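Local coordinates for PixA inclusion body protein (Burkholderia cenocepacia, PDB 4LZK) that is of unknown function but belongs to the PixA inclusion body protein family and packs as a six-chain assembly of beta-rich subunits with a probable cupredoxin-like fold, at residues V25-Y30 with T87-N92; L72-N77 with W182-A187; K81-G86 with A145-A150; A96-H101 with A163-S168; A108-P113 with G154-A159. One frame throughout, in Å; residues are numbered along the deposited sequence.

How the contacts relate
From the N terminus, contact 1 joins the end of strand 19-26 to the end of strand 81-88 as parallel neighbours. Contact 2 ties strand 72-76 to the C-terminal strand 172-186 and so closes the longest loop; it crosses contact 1 and encloses contacts 3, 4 and 5. Contact 3 adds strand 142-149 to the other side of strand 81-88 in the same sheet as contact 1, and crosses contacts 1, 4 and 5. Contact 4 pairs strands 96-105 and 154-167 of the second sheet, and contact 5 lies within its loop, pressing loop 108-113 on the start of strand 154-167. Contacts 1 and 3 build one sheet, contacts 2 and 4 the other.

Contact 1 of 5, residues V25-Y30 with T87-N92; sequences VIDTNY and TSLADN
The Asp27 carboxylate has Leu89 on one face and its own helix on the other. Leu89 CD1 sits over the carboxylate carbon, 3.6 Å from Asp27 CG, while on the opposite face Tyr30 N gives a capping bond to Asp27 OD1 (3.2 Å), reaching it from well above the plane. Asp27 is thus the N-cap of helix 28-34. The second methyl of Leu89 serves Val25, with CD2 3.7 Å from Val25 CG1, and the two side chains cross at about a right angle. Val25 and Thr87 lie side by side on one face of the sheet.

The backbones run parallel. Ile26 N donates to Thr87 O (2.9 Å), and a weak bond returns from Leu89 N to Ile26 O as the chains part. There a water accepts from Leu89 N and donates to Thr28 OG1 (2.7 Å), a hydroxyl that also bonds Asp95. Ser88 starts a type I turn, and its OG accepts from Asn92 N (2.9 Å).

Strand 19-26 is flanked by strands 81-88 and 53-57, Val25 bonding Phe54 through the backbone. Ile26 packs on Ala97 and Phe162 of the second sheet, and Thr28 on Leu164, while Leu56 of the second subunit packs on Val25.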
# COMPACT_ATOMS: atom_id res chain seq x y z
N VAL C 25 0.25 1.16 -17.70
CA VAL C 25 0.12 -0.24 -18.09
C VAL C 25 -1.33 -0.67 -17.99
O VAL C 25 -1.87 -0.74 -16.90
CB VAL C 25 1.03 -1.13 -17.24
CG1 VAL C 25 0.85 -2.64 -17.60
CG2 VAL C 25 2.48 -0.67 -17.39
N ILE C 26 -1.95 -1.02 -19.10
CA ILE C 26 -3.39 -1.15 -19.17
C ILE C 26 -3.74 -2.62 -19.30
O ILE C 26 -3.08 -3.34 -20.09
CB ILE C 26 -3.93 -0.38 -20.40
CG1 ILE C 26 -3.66 1.10 -20.18
CG2 ILE C 26 -5.43 -0.66 -20.65
CD1 ILE C 26 -3.25 1.86 -21.34
N ASP C 27 -4.67 -3.08 -18.47
CA ASP C 27 -5.18 -4.48 -18.51
C ASP C 27 -6.25 -4.58 -19.64
O ASP C 27 -7.46 -4.39 -19.45
CB ASP C 27 -5.72 -4.90 -17.16
CG ASP C 27 -6.13 -6.42 -17.07
OD1 ASP C 27 -6.22 -7.10 -18.10
OD2 ASP C 27 -6.35 -6.89 -15.95
N THR C 28 -5.77 -4.81 -20.85
CA THR C 28 -6.60 -4.78 -22.01
C THR C 28 -7.62 -5.91 -21.98
O THR C 28 -8.72 -5.74 -22.45
CB THR C 28 -5.78 -4.75 -23.33
OG1 THR C 28 -4.85 -5.85 -23.38
CG2 THR C 28 -5.08 -3.43 -23.46
N ASN C 29 -7.27 -7.07 -21.43
CA ASN C 29 -8.24 -8.17 -21.27
C ASN C 29 -9.41 -7.79 -20.37
O ASN C 29 -10.56 -8.13 -20.64
CB ASN C 29 -7.57 -9.42 -20.79
CG ASN C 29 -6.71 -10.07 -21.89
OD1 ASN C 29 -6.95 -9.84 -23.07
ND2 ASN C 29 -5.71 -10.85 -21.51
N TYR C 30 -9.13 -7.08 -19.31
CA TYR C 30 -10.16 -6.61 -18.44
C TYR C 30 -11.09 -5.62 -19.16
O TYR C 30 -12.36 -5.71 -19.04
CB TYR C 30 -9.55 -5.96 -17.21
CG TYR C 30 -10.64 -5.44 -16.33
CD1 TYR C 30 -11.73 -6.25 -16.04
CD2 TYR C 30 -10.65 -4.12 -15.87
CE1 TYR C 30 -12.78 -5.78 -15.28
CE2 TYR C 30 -11.69 -3.65 -15.10
CZ TYR C 30 -12.75 -4.50 -14.80
OH TYR C 30 -13.82 -4.08 -14.04
N THR C 87 1.19 1.14 -22.45
CA THR C 87 1.37 -0.14 -23.04
C THR C 87 0.47 -1.15 -22.36
O THR C 87 -0.12 -0.86 -21.33
CB THR C 87 2.84 -0.59 -22.90
OG1 THR C 87 3.09 -1.72 -23.78
CG2 THR C 87 3.23 -0.95 -21.42
N SER C 88 0.39 -2.38 -22.89
CA SER C 88 -0.46 -3.35 -22.23
C SER C 88 0.35 -4.19 -21.28
O SER C 88 1.62 -4.02 -21.17
CB SER C 88 -1.13 -4.17 -23.36
OG SER C 88 -0.15 -5.10 -23.81
N LEU C 89 -0.31 -5.12 -20.63
CA LEU C 89 0.32 -6.06 -19.73
C LEU C 89 1.25 -7.02 -20.49
O LEU C 89 2.17 -7.58 -19.88
CB LEU C 89 -0.69 -6.85 -18.89
CG LEU C 89 -1.26 -6.08 -17.68
CD1 LEU C 89 -2.57 -6.70 -17.19
CD2 LEU C 89 -0.14 -6.08 -16.59
N ALA C 90 1.01 -7.19 -21.78
CA ALA C 90 1.98 -7.92 -22.59
C ALA C 90 2.77 -6.99 -23.46
O ALA C 90 3.16 -7.34 -24.57
CB ALA C 90 1.36 -9.05 -23.36
N ASP C 91 2.99 -5.78 -22.96
CA ASP C 91 3.86 -4.79 -23.60
C ASP C 91 3.52 -4.50 -25.04
O ASP C 91 4.44 -4.30 -25.88
CB ASP C 91 5.34 -5.19 -23.46
CG ASP C 91 6.25 -3.99 -23.59
OD1 ASP C 91 5.75 -2.85 -23.38
OD2 ASP C 91 7.44 -4.15 -23.89
N ASN C 92 2.22 -4.45 -25.34
CA ASN C 92 1.73 -4.18 -26.72
C ASN C 92 2.23 -5.19 -27.75
O ASN C 92 2.31 -4.88 -28.96
CB ASN C 92 2.08 -2.77 -27.17
CG ASN C 92 1.19 -1.72 -26.53
OD1 ASN C 92 0.30 -2.02 -25.76
ND2 ASN C 92 1.47 -0.45 -26.81
O HOH W 1 -3.06 -6.44 -21.39

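Contact 2 of 5, residues L72-N77 with W182-A187; sequences LGLKLN and WQAAAA
Four backbone hydrogen bonds zip Leu74 and Leu76 to the C-terminal strand. Leu74 N donates to Gln183 O (3.0 Å) and Leu74 O accepts from Ala185 N; Leu76 N then donates to Ala185 O (2.9 Å) and Leu76 O accepts from Ala187 N. Each leucine therefore grips the residues before and after its partner, Ala184 or Ala186, as parallel pairing requires. Weaker CA-H...O contacts fill in between, such as Ala186 CA to Leu76 O at 3.1 Å.

Apolar contacts gather on the face carrying Leu74, Leu76, Ala184 and Ala186. Leu76 CG stands between its backbone N and carbonyl carbon (chi1 81°), and CD2 of that side chain lies 3.6 Å from Ala186 CB. Leu74 CB meets Ala184 CB at 4.0 Å, while Leu74 CD2 comes to the edge of the Trp182 ring, nearest CZ3. Leu72 CB approaches the same ring at CE3 (4.4 Å).

Polar ends turn to outside partners: Trp182 NE1 bonds Thr160, and Gln183 OE1 bonds Asn71 of its own chain and Ser64 of the fifth subunit.

With Leu72, Leu74 and Leu76 set against strand 19-26, this parallel pair builds one wall of a two-sheet beta sandwich, consistent with a cupredoxin-like fold.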
# COMPACT_ATOMS: atom_id res chain seq x y z
N LEU C 72 -2.44 7.14 -10.08
CA LEU C 72 -1.10 7.63 -9.80
C LEU C 72 -0.93 8.48 -8.53
O LEU C 72 -0.11 8.14 -7.68
CB LEU C 72 -0.41 8.25 -11.01
CG LEU C 72 1.14 8.37 -10.85
CD1 LEU C 72 1.86 7.11 -10.46
CD2 LEU C 72 1.80 8.99 -12.07
N GLY C 73 -1.70 9.56 -8.39
CA GLY C 73 -1.52 10.43 -7.20
C GLY C 73 -0.13 11.05 -7.22
O GLY C 73 0.59 11.09 -6.20
N LEU C 74 0.30 11.52 -8.39
CA LEU C 74 1.68 11.99 -8.56
C LEU C 74 1.85 13.33 -7.85
O LEU C 74 0.98 14.20 -7.93
CB LEU C 74 1.97 12.20 -10.03
CG LEU C 74 3.35 12.59 -10.44
CD1 LEU C 74 4.44 11.56 -10.13
CD2 LEU C 74 3.37 12.97 -11.94
N LYS C 75 2.94 13.47 -7.16
CA LYS C 75 3.26 14.78 -6.54
C LYS C 75 4.62 15.13 -6.94
O LYS C 75 5.53 14.37 -6.72
CB LYS C 75 3.18 14.72 -5.04
CG LYS C 75 1.78 14.58 -4.55
CD LYS C 75 1.78 13.98 -3.20
CE LYS C 75 0.56 14.36 -2.40
NZ LYS C 75 0.88 15.62 -1.65
N LEU C 76 4.81 16.30 -7.53
CA LEU C 76 6.14 16.65 -7.97
C LEU C 76 6.43 18.18 -7.82
O LEU C 76 5.65 18.89 -7.21
CB LEU C 76 6.36 16.13 -9.39
CG LEU C 76 5.82 16.91 -10.61
CD1 LEU C 76 5.73 16.02 -11.88
CD2 LEU C 76 4.54 17.61 -10.44
N ASN C 77 7.56 18.62 -8.30
CA ASN C 77 7.97 20.03 -8.18
C ASN C 77 7.60 20.85 -9.43
O ASN C 77 7.81 20.37 -10.55
CB ASN C 77 9.48 20.16 -7.90
CG ASN C 77 9.97 19.17 -6.87
OD1 ASN C 77 9.97 19.48 -5.66
ND2 ASN C 77 10.41 17.94 -7.34
N TRP C 182 -6.48 10.46 -14.13
CA TRP C 182 -5.50 10.30 -13.11
C TRP C 182 -5.26 11.64 -12.46
O TRP C 182 -5.72 12.66 -12.96
CB TRP C 182 -4.24 9.66 -13.68
CG TRP C 182 -3.60 10.26 -14.85
CD1 TRP C 182 -3.98 10.16 -16.14
CD2 TRP C 182 -2.35 11.00 -14.86
NE1 TRP C 182 -3.10 10.85 -16.97
CE2 TRP C 182 -2.08 11.34 -16.23
CE3 TRP C 182 -1.46 11.41 -13.86
CZ2 TRP C 182 -1.00 12.09 -16.60
CZ3 TRP C 182 -0.37 12.14 -14.22
CH2 TRP C 182 -0.13 12.49 -15.60
N GLN C 183 -4.51 11.67 -11.38
CA GLN C 183 -4.40 12.86 -10.54
C GLN C 183 -2.93 13.17 -10.23
O GLN C 183 -2.09 12.28 -10.03
CB GLN C 183 -5.16 12.66 -9.18
CG GLN C 183 -6.55 12.12 -9.35
CD GLN C 183 -7.23 11.72 -8.03
OE1 GLN C 183 -6.62 11.14 -7.15
NE2 GLN C 183 -8.52 12.04 -7.91
N ALA C 184 -2.62 14.46 -10.24
CA ALA C 184 -1.28 14.91 -10.02
C ALA C 184 -1.34 16.31 -9.31
O ALA C 184 -2.39 16.97 -9.32
CB ALA C 184 -0.56 14.99 -11.32
N ALA C 185 -0.25 16.69 -8.65
CA ALA C 185 -0.09 17.95 -7.95
C ALA C 185 1.37 18.36 -8.03
O ALA C 185 2.28 17.55 -8.09
CB ALA C 185 -0.47 17.83 -6.49
N ALA C 186 1.59 19.66 -8.00
CA ALA C 186 2.92 20.19 -8.01
C ALA C 186 3.02 21.22 -6.93
O ALA C 186 2.02 21.90 -6.64
CB ALA C 186 3.24 20.83 -9.37
N ALA C 187 4.21 21.30 -6.33
CA ALA C 187 4.56 22.31 -5.34
C ALA C 187 5.75 23.12 -5.82
O ALA C 187 5.73 24.33 -5.51
CB ALA C 187 4.93 21.66 -4.02
OXT ALA C 187 6.74 22.61 -6.46

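Contact 3 of 5, residues K81-G86 with A145-A150; sequences KVSLMG and AFESVA
Val82 and Ser148 face each other on the tightly packed side of an antiparallel strand pair, with Val82 CG2 4.0 Å from Ser148 CB. They form a hydrogen-bonded pair: Val82 N donates to Ser148 O (2.9 Å) in a nearly straight bond, at 169°, and Ser148 N donates back to Val82 O, each donor standing above the plane of the carbonyl it meets. Leu84 and Phe146 make the next such pair on the same face. Phe146 N reaches Leu84 O (2.9 Å) in the carbonyl plane, and this oxygen also lies at the edge of the Phe146 ring, 3.9 Å from CD1. Beyond CB the Phe146 ring leads away from strand 81-86 toward Ile99 of strand 96-105, which Leu84 also touches; Val82 meets Leu76 of strand 72-76. This face is the interior of the sandwich.

The other face is looser. Lys81 and Glu147 are exposed, and the side chains of Lys81 and Val149 meet through Lys81 CG and Val149 CG2, 4.2 Å apart, before the lysine chain bends at chi3 (-98°) and leads away. Closer contact returns farther along, where Ala145 CB touches both Ser83 OG (3.5 Å) and CG of selenomethionine Met85 (3.8 Å).

Ser148 OG, on the packed face, is satisfied by Ala112 O in the loop before strand 115-120. The chemistry is therefore two-sided: Val82, Leu84 and Phe146 face inward with the bonded Ser148 hydroxyl, while Lys81 and Glu147 lie on the exposed face, and the pairing itself rests on four main-chain hydrogen bonds.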
# COMPACT_ATOMS: atom_id res chain seq x y z
N LYS C 81 9.82 18.04 -15.58
CA LYS C 81 9.32 17.54 -16.83
C LYS C 81 8.70 16.14 -16.65
O LYS C 81 9.14 15.38 -15.79
CB LYS C 81 10.48 17.43 -17.82
CG LYS C 81 11.27 18.75 -17.85
CD LYS C 81 12.13 18.96 -19.11
CE LYS C 81 13.61 18.58 -18.92
NZ LYS C 81 14.27 18.34 -20.24
N VAL C 82 7.70 15.81 -17.45
CA VAL C 82 7.11 14.44 -17.36
C VAL C 82 7.01 13.88 -18.77
O VAL C 82 7.03 14.67 -19.74
CB VAL C 82 5.77 14.38 -16.68
CG1 VAL C 82 5.88 14.78 -15.22
CG2 VAL C 82 4.73 15.23 -17.42
N SER C 83 7.11 12.58 -18.90
CA SER C 83 7.03 11.95 -20.21
C SER C 83 6.22 10.70 -19.99
O SER C 83 6.62 9.85 -19.18
CB SER C 83 8.41 11.63 -20.77
OG SER C 83 8.26 10.93 -22.05
N LEU C 84 5.08 10.61 -20.68
CA LEU C 84 4.06 9.60 -20.45
C LEU C 84 4.00 8.67 -21.66
O LEU C 84 3.93 9.14 -22.80
CB LEU C 84 2.68 10.20 -20.19
CG LEU C 84 1.51 9.25 -20.15
CD1 LEU C 84 1.60 8.39 -18.85
CD2 LEU C 84 0.18 9.96 -20.20
N MSE C 85 4.02 7.38 -21.38
CA MSE C 85 3.82 6.32 -22.38
C MSE C 85 2.86 5.32 -21.88
O MSE C 85 2.63 5.22 -20.68
CB MSE C 85 5.16 5.63 -22.73
CG MSE C 85 6.22 6.60 -23.10
SE MSE C 85 7.93 5.79 -23.68
CE MSE C 85 7.26 4.95 -25.31
N GLY C 86 2.26 4.53 -22.82
CA GLY C 86 1.26 3.55 -22.43
C GLY C 86 1.53 2.22 -23.11
O GLY C 86 2.00 2.17 -24.24
N ALA C 145 5.77 9.20 -27.13
CA ALA C 145 5.65 9.60 -25.71
C ALA C 145 4.96 10.95 -25.69
O ALA C 145 4.94 11.65 -26.72
CB ALA C 145 7.04 9.68 -25.10
N PHE C 146 4.36 11.34 -24.58
CA PHE C 146 3.60 12.57 -24.46
C PHE C 146 4.30 13.39 -23.39
O PHE C 146 4.40 12.94 -22.24
CB PHE C 146 2.17 12.22 -24.15
CG PHE C 146 1.44 11.63 -25.36
CD1 PHE C 146 1.60 10.27 -25.67
CD2 PHE C 146 0.66 12.39 -26.16
CE1 PHE C 146 0.98 9.72 -26.79
CE2 PHE C 146 -0.00 11.83 -27.28
CZ PHE C 146 0.20 10.48 -27.59
N GLU C 147 4.94 14.48 -23.76
CA GLU C 147 5.81 15.20 -22.81
C GLU C 147 5.11 16.48 -22.30
O GLU C 147 4.41 17.18 -23.07
CB GLU C 147 7.12 15.58 -23.46
CG GLU C 147 7.95 14.38 -23.93
CD GLU C 147 9.31 14.78 -24.60
OE1 GLU C 147 9.52 15.95 -24.99
OE2 GLU C 147 10.16 13.89 -24.80
N SER C 148 5.34 16.84 -21.07
CA SER C 148 4.93 18.12 -20.57
C SER C 148 5.87 18.58 -19.48
O SER C 148 6.91 18.00 -19.25
CB SER C 148 3.50 18.00 -20.08
OG SER C 148 2.99 19.25 -19.62
N VAL C 149 5.50 19.66 -18.77
CA VAL C 149 6.29 20.16 -17.67
C VAL C 149 5.25 20.70 -16.66
O VAL C 149 4.18 21.18 -17.05
CB VAL C 149 7.29 21.28 -18.13
CG1 VAL C 149 6.57 22.57 -18.57
CG2 VAL C 149 8.31 21.59 -17.04
N ALA C 150 5.54 20.57 -15.38
CA ALA C 150 4.72 21.20 -14.36
C ALA C 150 5.03 22.69 -14.35
O ALA C 150 6.19 23.05 -14.19
CB ALA C 150 5.00 20.60 -12.98

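Contact 4 of 5, residues A96-H101 with A163-S168; sequences AALIYH and ALYTRS
Leu98 reaches across to the Tyr165 ring with one methyl, CD1, which lies 3.9 Å from CE2 and 4.0 Å from CD2. The two side chains cross at about a right angle, and the methyl meets the ring obliquely. They ride on neighbouring antiparallel strands of the second sheet of a beta sandwich, and the pairing is interrupted by a classic beta bulge, where Tyr100 and His101 both face Ser161.

Before the bulge the backbone pairing is regular. Ala96 and Tyr165 form one hydrogen-bonded pair, in which Tyr165 N points almost straight at Ala96 O (2.8 Å, 174°) and Ala96 N returns a bond to Tyr165 O. Leu98 and Ala163 form the next: Leu98 N donates to Ala163 O (2.9 Å) in the carbonyl plane. Between them Ala97 stands opposite Leu164 in a non-hydrogen-bonded pair, where Ala97 CA makes a CA-H...O contact with Ala163 O (3.4 Å).

The two faces differ in their surroundings. Ala96, Leu98, Ala163 and Tyr165 share one, with Leu98 exposed to solvent. Ala97 and Leu164 turn to the other, where Ile26 packs on Ala97 and helix 28-34 touches Leu164 through Thr28 and Ile31.

Tyr100 closes the contact from the bulge. Its chi1 of 63° sets CG between the backbone N and the carbonyl carbon, nearer to Ala163 than CB is. The Tyr100 hydroxyl bonds Ala42 O. Ala163 N, already bonded to Leu98 O, lies in the plane of the Tyr100 ring at its edge, 3.7 Å from CD1.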
# COMPACT_ATOMS: atom_id res chain seq x y z
N ALA C 96 -2.71 -3.95 -28.30
CA ALA C 96 -1.82 -2.79 -28.05
C ALA C 96 -2.73 -1.68 -27.50
O ALA C 96 -3.87 -1.48 -28.01
CB ALA C 96 -1.21 -2.33 -29.30
N ALA C 97 -2.27 -0.97 -26.48
CA ALA C 97 -2.98 0.18 -26.00
C ALA C 97 -2.10 1.36 -26.34
O ALA C 97 -0.96 1.42 -25.86
CB ALA C 97 -3.16 0.10 -24.53
N LEU C 98 -2.57 2.24 -27.18
CA LEU C 98 -1.76 3.35 -27.69
C LEU C 98 -2.43 4.68 -27.35
O LEU C 98 -3.48 4.99 -27.83
CB LEU C 98 -1.63 3.22 -29.18
CG LEU C 98 -0.94 1.92 -29.60
CD1 LEU C 98 -1.03 1.83 -31.10
CD2 LEU C 98 0.50 1.92 -29.20
N ILE C 99 -1.75 5.47 -26.53
CA ILE C 99 -2.21 6.78 -26.15
C ILE C 99 -2.22 7.74 -27.39
O ILE C 99 -1.26 7.73 -28.15
CB ILE C 99 -1.30 7.38 -25.07
CG1 ILE C 99 -1.36 6.57 -23.77
CG2 ILE C 99 -1.70 8.80 -24.75
CD1 ILE C 99 -0.28 7.01 -22.80
N TYR C 100 -3.26 8.53 -27.53
CA TYR C 100 -3.30 9.55 -28.59
C TYR C 100 -3.59 10.92 -28.08
O TYR C 100 -3.40 11.90 -28.76
CB TYR C 100 -4.30 9.18 -29.68
CG TYR C 100 -5.74 9.10 -29.27
CD1 TYR C 100 -6.27 7.90 -28.77
CD2 TYR C 100 -6.60 10.16 -29.42
CE1 TYR C 100 -7.61 7.81 -28.45
CE2 TYR C 100 -7.95 10.09 -29.11
CZ TYR C 100 -8.46 8.90 -28.60
OH TYR C 100 -9.81 8.87 -28.24
N HIS C 101 -3.94 11.03 -26.83
CA HIS C 101 -4.19 12.37 -26.28
C HIS C 101 -4.16 12.51 -24.76
O HIS C 101 -4.52 11.58 -24.06
CB HIS C 101 -5.59 12.79 -26.70
CG HIS C 101 -5.80 14.24 -26.58
ND1 HIS C 101 -6.92 14.80 -25.97
CD2 HIS C 101 -4.99 15.28 -26.92
CE1 HIS C 101 -6.81 16.12 -25.99
NE2 HIS C 101 -5.64 16.43 -26.53
N ALA C 163 -6.18 4.31 -27.80
CA ALA C 163 -6.85 3.34 -28.71
C ALA C 163 -6.44 1.97 -28.29
O ALA C 163 -5.25 1.71 -28.02
CB ALA C 163 -6.44 3.59 -30.15
N LEU C 164 -7.41 1.07 -28.18
CA LEU C 164 -7.14 -0.32 -27.91
C LEU C 164 -7.26 -1.12 -29.25
O LEU C 164 -8.34 -1.17 -29.88
CB LEU C 164 -8.10 -0.79 -26.86
CG LEU C 164 -7.73 -2.01 -26.07
CD1 LEU C 164 -8.72 -2.26 -24.99
CD2 LEU C 164 -7.64 -3.23 -26.92
N TYR C 165 -6.16 -1.73 -29.66
CA TYR C 165 -6.19 -2.54 -30.91
C TYR C 165 -6.09 -3.99 -30.54
O TYR C 165 -5.42 -4.33 -29.54
CB TYR C 165 -5.05 -2.16 -31.86
CG TYR C 165 -5.19 -0.86 -32.48
CD1 TYR C 165 -5.93 -0.67 -33.65
CD2 TYR C 165 -4.62 0.25 -31.88
CE1 TYR C 165 -6.06 0.58 -34.20
CE2 TYR C 165 -4.73 1.47 -32.43
CZ TYR C 165 -5.48 1.64 -33.57
OH TYR C 165 -5.59 2.92 -34.04
N THR C 166 -6.81 -4.88 -31.26
CA THR C 166 -6.56 -6.26 -30.97
C THR C 166 -5.73 -6.88 -32.09
O THR C 166 -5.72 -6.39 -33.20
CB THR C 166 -7.83 -7.14 -30.77
OG1 THR C 166 -8.78 -6.88 -31.82
CG2 THR C 166 -8.43 -6.90 -29.41
N ARG C 167 -5.05 -7.96 -31.74
CA ARG C 167 -4.21 -8.73 -32.68
C ARG C 167 -5.05 -9.83 -33.19
O ARG C 167 -5.49 -10.67 -32.40
CB ARG C 167 -3.01 -9.40 -31.97
CG ARG C 167 -2.12 -10.19 -32.93
CD ARG C 167 -1.26 -11.24 -32.26
NE ARG C 167 -0.26 -11.80 -33.19
CZ ARG C 167 1.00 -11.36 -33.31
NH1 ARG C 167 1.45 -10.39 -32.50
NH2 ARG C 167 1.84 -11.93 -34.20
N SER C 168 -5.30 -9.83 -34.48
CA SER C 168 -6.21 -10.82 -35.08
C SER C 168 -5.44 -11.92 -35.75
O SER C 168 -5.65 -13.06 -35.39
CB SER C 168 -7.17 -10.19 -36.09
OG SER C 168 -7.84 -11.22 -36.79

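Contact 5 of 5, residues A108-P113 with G154-A159; sequences AQVFAP and GSEYLA
Loop 108-113 runs at 68° to the first residues of strand 154-167, judged by the end-to-end directions of the touching parts; a bond from Ala108 N to Ser155 O (3.0 Å) joins them, and the loop then tightens through an inverse gamma turn centred on Gln109.

Glu156 carries most of the side-chain contact. Its CG is anti to the backbone N (chi1 -172°) and the chain is extended beyond it, running alongside Ala108, with Glu156 CG 3.1 Å from Ala108 O. At its end, OE1 accepts from Phe111 N (2.8 Å), which approaches nearly along the C-O axis in an almost straight bond. OE2 takes a bond from a water that also donates to Phe111 O, so the carboxylate holds both backbone polar groups of Phe111, one directly and one through water. Glu156 is buried, and each of its oxygens receives a hydrogen bond. OE1 also lies at the edge of the Phe111 ring, 3.6 Å from CD2, with ring and carboxylate planes 31° apart.

Val110 fills the side nearer Gly154: its CG2 lies 3.3 Å from Gly154 O, and its CG1 lies over one face of the Phe111 ring, offset toward the rim. Leu158 CD1 comes obliquely to Phe111 CD2 (4.1 Å).

The loop bridges the two sheets. Ala112 bonds Ser148 and Val149 of strand 142-149, while Val110 packs on Ala186 and Phe111 on Ala184 of strand 172-186, which pairs with strand 154-167.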
# COMPACT_ATOMS: atom_id res chain seq x y z
N ALA C 108 -6.51 22.86 -11.43
CA ALA C 108 -5.61 23.89 -11.97
C ALA C 108 -4.87 23.33 -13.21
O ALA C 108 -4.69 22.10 -13.32
CB ALA C 108 -4.58 24.28 -10.89
N GLN C 109 -4.40 24.20 -14.09
CA GLN C 109 -3.53 23.71 -15.21
C GLN C 109 -2.13 23.59 -14.65
O GLN C 109 -1.29 24.41 -14.92
CB GLN C 109 -3.59 24.65 -16.45
CG GLN C 109 -3.19 23.99 -17.76
CD GLN C 109 -2.93 24.94 -18.91
OE1 GLN C 109 -2.34 26.00 -18.71
NE2 GLN C 109 -3.31 24.53 -20.15
N VAL C 110 -1.88 22.58 -13.81
CA VAL C 110 -0.59 22.34 -13.31
C VAL C 110 0.41 22.01 -14.46
O VAL C 110 1.47 22.49 -14.49
CB VAL C 110 -0.65 21.12 -12.39
CG1 VAL C 110 0.73 20.63 -12.01
CG2 VAL C 110 -1.49 21.47 -11.16
N PHE C 111 0.01 21.21 -15.40
CA PHE C 111 0.91 20.81 -16.47
C PHE C 111 0.56 21.66 -17.71
O PHE C 111 -0.62 21.96 -18.00
CB PHE C 111 0.74 19.34 -16.83
CG PHE C 111 1.31 18.42 -15.78
CD1 PHE C 111 2.65 18.22 -15.69
CD2 PHE C 111 0.48 17.85 -14.85
CE1 PHE C 111 3.19 17.45 -14.69
CE2 PHE C 111 0.98 17.09 -13.83
CZ PHE C 111 2.35 16.85 -13.76
N ALA C 112 1.61 21.90 -18.50
CA ALA C 112 1.43 22.51 -19.81
C ALA C 112 0.69 21.51 -20.65
O ALA C 112 0.63 20.34 -20.23
CB ALA C 112 2.73 22.80 -20.42
N PRO C 113 0.04 21.94 -21.72
CA PRO C 113 -0.55 20.98 -22.66
C PRO C 113 0.59 20.02 -23.17
O PRO C 113 1.76 20.44 -23.28
CB PRO C 113 -1.06 21.84 -23.80
CG PRO C 113 -1.26 23.18 -23.21
CD PRO C 113 -0.31 23.34 -22.08
N GLY C 154 -0.44 23.46 -7.52
CA GLY C 154 -1.80 23.08 -7.32
C GLY C 154 -2.06 21.63 -7.72
O GLY C 154 -1.12 20.85 -7.90
N SER C 155 -3.33 21.32 -7.84
CA SER C 155 -3.79 19.97 -8.10
C SER C 155 -4.50 19.88 -9.39
O SER C 155 -5.40 20.68 -9.65
CB SER C 155 -4.64 19.47 -6.90
OG SER C 155 -5.24 18.19 -7.31
N GLU C 156 -4.18 18.87 -10.20
CA GLU C 156 -4.83 18.69 -11.52
C GLU C 156 -5.27 17.22 -11.71
O GLU C 156 -4.54 16.34 -11.35
CB GLU C 156 -3.89 19.09 -12.66
CG GLU C 156 -4.58 19.11 -14.03
CD GLU C 156 -3.69 19.61 -15.20
OE1 GLU C 156 -2.50 19.93 -14.98
OE2 GLU C 156 -4.26 19.70 -16.34
N TYR C 157 -6.42 17.03 -12.29
CA TYR C 157 -6.80 15.75 -12.83
C TYR C 157 -6.68 15.82 -14.36
O TYR C 157 -7.20 16.72 -14.95
CB TYR C 157 -8.20 15.30 -12.39
CG TYR C 157 -8.47 15.40 -10.88
CD1 TYR C 157 -7.44 15.53 -9.94
CD2 TYR C 157 -9.77 15.35 -10.39
CE1 TYR C 157 -7.70 15.70 -8.55
CE2 TYR C 157 -10.04 15.47 -8.99
CZ TYR C 157 -9.02 15.67 -8.08
OH TYR C 157 -9.29 15.75 -6.70
N LEU C 158 -6.00 14.83 -14.96
CA LEU C 158 -5.78 14.67 -16.38
C LEU C 158 -6.54 13.49 -16.96
O LEU C 158 -6.63 12.43 -16.30
CB LEU C 158 -4.31 14.39 -16.56
CG LEU C 158 -3.57 15.58 -15.94
CD1 LEU C 158 -2.63 15.23 -14.80
CD2 LEU C 158 -2.93 16.37 -17.03
N ALA C 159 -7.15 13.66 -18.16
CA ALA C 159 -7.69 12.58 -18.88
C ALA C 159 -6.74 12.12 -19.95
O ALA C 159 -6.30 12.95 -20.75
CB ALA C 159 -9.01 13.01 -19.51
O HOH W 2 -2.60 20.04 -18.32